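Local coordinates for nitroreductase FRM2 (Saccharomyces cerevisiae, PDB 4URP), which reduces 4-nitroquinoline N-oxide with NADH as an FMN-dependent type II nitroreductase and takes part in the oxidative stress response, at residues F96-G101 / H123-V128. Residues are numbered along the deposited sequence; the frame is centred on the assembly and turned at random.
Sequences FFTDLG and HTTGAV. Unlike the reference sequence in segment 96-101: L100 (reference Glu).
F96 and T98, alternate residues on one face of strand 92-99, pack on V128 and T125, which lie about one helical turn apart on helix 117-139. The CB of F96 lies 4.3 Å from T125 OG1, a loose contact. CG stands beside the backbone N, anti to the carbonyl carbon (chi1 -60°), and from there the ring runs past V128, the two side chains sliding by each other in opposite directions. CD1 makes the closest approach, 3.5 Å from V128 CG2, and CE1 follows at 3.7 Å from the same methyl. Farther out, CZ comes within 4.0 Å of V128 O. The F96 side chain also touches A55 of strand 55-59 and Q129 and S132 farther along the helix, and so lies between sheet and helix; an alanine here would probably open a gap beside V128 CG2 and leave that methyl without its aromatic partner.

T98 crosses T125 at about a right angle, its CG2 resting 3.5 Å from T125 CB. T125 OG1 lies 3.7 Å from F97 O. The strand and helix segments run nearly antiparallel, at 153°, with their axes 8.9 Å apart. Past the end of the strand, D99 N-caps helix 100-109, its OD1 met by G101 N from above the carboxylate plane. H123 of the second subunit packs against T125, so this helix is part of the interface between the two subunits. The contact thus sets a helix against the antiparallel sheet of an FMN-dependent nitroreductase fold: T98 OG1 is bonded to Q167 NE2 of the adjacent strand 164-172 and T125 OG1 weakly to Q129 NE2, both outside the two segments, which leaves mainly carbon-to-carbon contacts to join them.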
loop_
_atom_site.group_PDB
_atom_site.type_symbol
_atom_site.label_atom_id
_atom_site.label_comp_id
_atom_site.label_asym_id
_atom_site.label_seq_id
_atom_site.Cartn_x
_atom_site.Cartn_y
_atom_site.Cartn_z
ATOM N N PHE A 96 3.381 -10.438 -6.803
ATOM C CA PHE A 96 4.218 -9.718 -5.850
ATOM C C PHE A 96 4.601 -10.586 -4.661
ATOM O O PHE A 96 3.833 -11.444 -4.225
ATOM C CB PHE A 96 3.497 -8.461 -5.357
ATOM C CG PHE A 96 3.157 -7.496 -6.448
ATOM C CD1 PHE A 96 4.113 -6.631 -6.936
ATOM C CD2 PHE A 96 1.881 -7.449 -6.977
ATOM C CE1 PHE A 96 3.808 -5.742 -7.932
ATOM C CE2 PHE A 96 1.571 -6.558 -7.977
ATOM C CZ PHE A 96 2.537 -5.703 -8.456
ATOM N N PHE A 97 5.797 -10.345 -4.139
ATOM C CA PHE A 97 6.308 -11.083 -2.995
ATOM C C PHE A 97 6.777 -10.144 -1.894
ATOM O O PHE A 97 6.763 -8.924 -2.044
ATOM C CB PHE A 97 7.503 -11.947 -3.406
ATOM C CG PHE A 97 7.198 -12.962 -4.462
ATOM C CD1 PHE A 97 6.699 -14.204 -4.118
ATOM C CD2 PHE A 97 7.437 -12.685 -5.794
ATOM C CE1 PHE A 97 6.433 -15.142 -5.080
ATOM C CE2 PHE A 97 7.172 -13.622 -6.764
ATOM C CZ PHE A 97 6.669 -14.855 -6.406
ATOM N N THR A 98 7.197 -10.741 -0.785
ATOM C CA THR A 98 7.921 -10.032 0.260
ATOM C C THR A 98 9.016 -10.934 0.797
ATOM O O THR A 98 8.737 -11.975 1.384
ATOM C CB THR A 98 7.019 -9.629 1.434
ATOM O OG1 THR A 98 5.942 -10.564 1.556
ATOM C CG2 THR A 98 6.460 -8.232 1.223
ATOM N N ASP A 99 10.264 -10.531 0.593
ATOM C CA ASP A 99 11.397 -11.297 1.093
ATOM C C ASP A 99 11.335 -11.379 2.611
ATOM O O ASP A 99 11.582 -10.399 3.308
ATOM C CB ASP A 99 12.712 -10.658 0.646
ATOM C CG ASP A 99 13.870 -11.630 0.661
ATOM O OD1 ASP A 99 13.803 -12.635 1.401
ATOM O OD2 ASP A 99 14.851 -11.393 -0.073
ATOM N N LEU A 100 11.000 -12.562 3.113
ATOM C CA LEU A 100 10.900 -12.797 4.548
ATOM C C LEU A 100 12.283 -12.802 5.186
ATOM O O LEU A 100 12.412 -12.784 6.406
ATOM C CB LEU A 100 10.179 -14.121 4.819
ATOM C CG LEU A 100 8.912 -14.042 5.678
ATOM C CD1 LEU A 100 9.253 -13.832 7.146
ATOM C CD2 LEU A 100 8.007 -12.931 5.173
ATOM N N GLY A 101 13.311 -12.828 4.343
ATOM C CA GLY A 101 14.693 -12.808 4.787
ATOM C C GLY A 101 15.051 -11.638 5.686
ATOM O O GLY A 101 15.377 -11.838 6.855
ATOM N N HIS A 123 2.607 -3.517 4.668
ATOM C CA HIS A 123 2.294 -2.161 4.241
ATOM C C HIS A 123 2.920 -1.856 2.892
ATOM O O HIS A 123 2.245 -1.399 1.973
ATOM C CB HIS A 123 2.807 -1.151 5.264
ATOM C CG HIS A 123 1.973 -1.063 6.496
ATOM N ND1 HIS A 123 1.800 -2.121 7.372
ATOM C CD2 HIS A 123 1.245 -0.045 7.021
ATOM C CE1 HIS A 123 1.023 -1.766 8.358
ATOM N NE2 HIS A 123 0.661 -0.494 8.174
ATOM N N THR A 124 4.215 -2.120 2.773
ATOM C CA THR A 124 4.952 -1.734 1.577
ATOM C C THR A 124 4.633 -2.601 0.364
ATOM O O THR A 124 4.764 -2.150 -0.772
ATOM C CB THR A 124 6.469 -1.732 1.812
ATOM O OG1 THR A 124 7.128 -1.317 0.611
ATOM C CG2 THR A 124 6.955 -3.113 2.197
ATOM N N THR A 125 4.216 -3.841 0.599
ATOM C CA THR A 125 3.896 -4.722 -0.516
ATOM C C THR A 125 2.572 -4.324 -1.154
ATOM O O THR A 125 2.390 -4.463 -2.358
ATOM C CB THR A 125 3.870 -6.209 -0.111
ATOM O OG1 THR A 125 3.658 -7.013 -1.278
ATOM C CG2 THR A 125 2.772 -6.488 0.891
ATOM N N GLY A 126 1.659 -3.808 -0.341
ATOM C CA GLY A 126 0.385 -3.323 -0.836
ATOM C C GLY A 126 0.551 -1.929 -1.396
ATOM O O GLY A 126 -0.368 -1.378 -1.998
ATOM N N ALA A 127 1.734 -1.362 -1.186
ATOM C CA ALA A 127 2.062 -0.030 -1.673
ATOM C C ALA A 127 2.546 -0.103 -3.113
ATOM O O ALA A 127 2.414 0.856 -3.872
ATOM C CB ALA A 127 3.119 0.608 -0.791
ATOM N N VAL A 128 3.112 -1.247 -3.482
ATOM C CA VAL A 128 3.547 -1.468 -4.854
ATOM C C VAL A 128 2.424 -2.107 -5.662
ATOM O O VAL A 128 2.387 -2.001 -6.886
ATOM C CB VAL A 128 4.812 -2.354 -4.922
ATOM C CG1 VAL A 128 5.771 -1.982 -3.808
ATOM C CG2 VAL A 128 4.458 -3.827 -4.835
#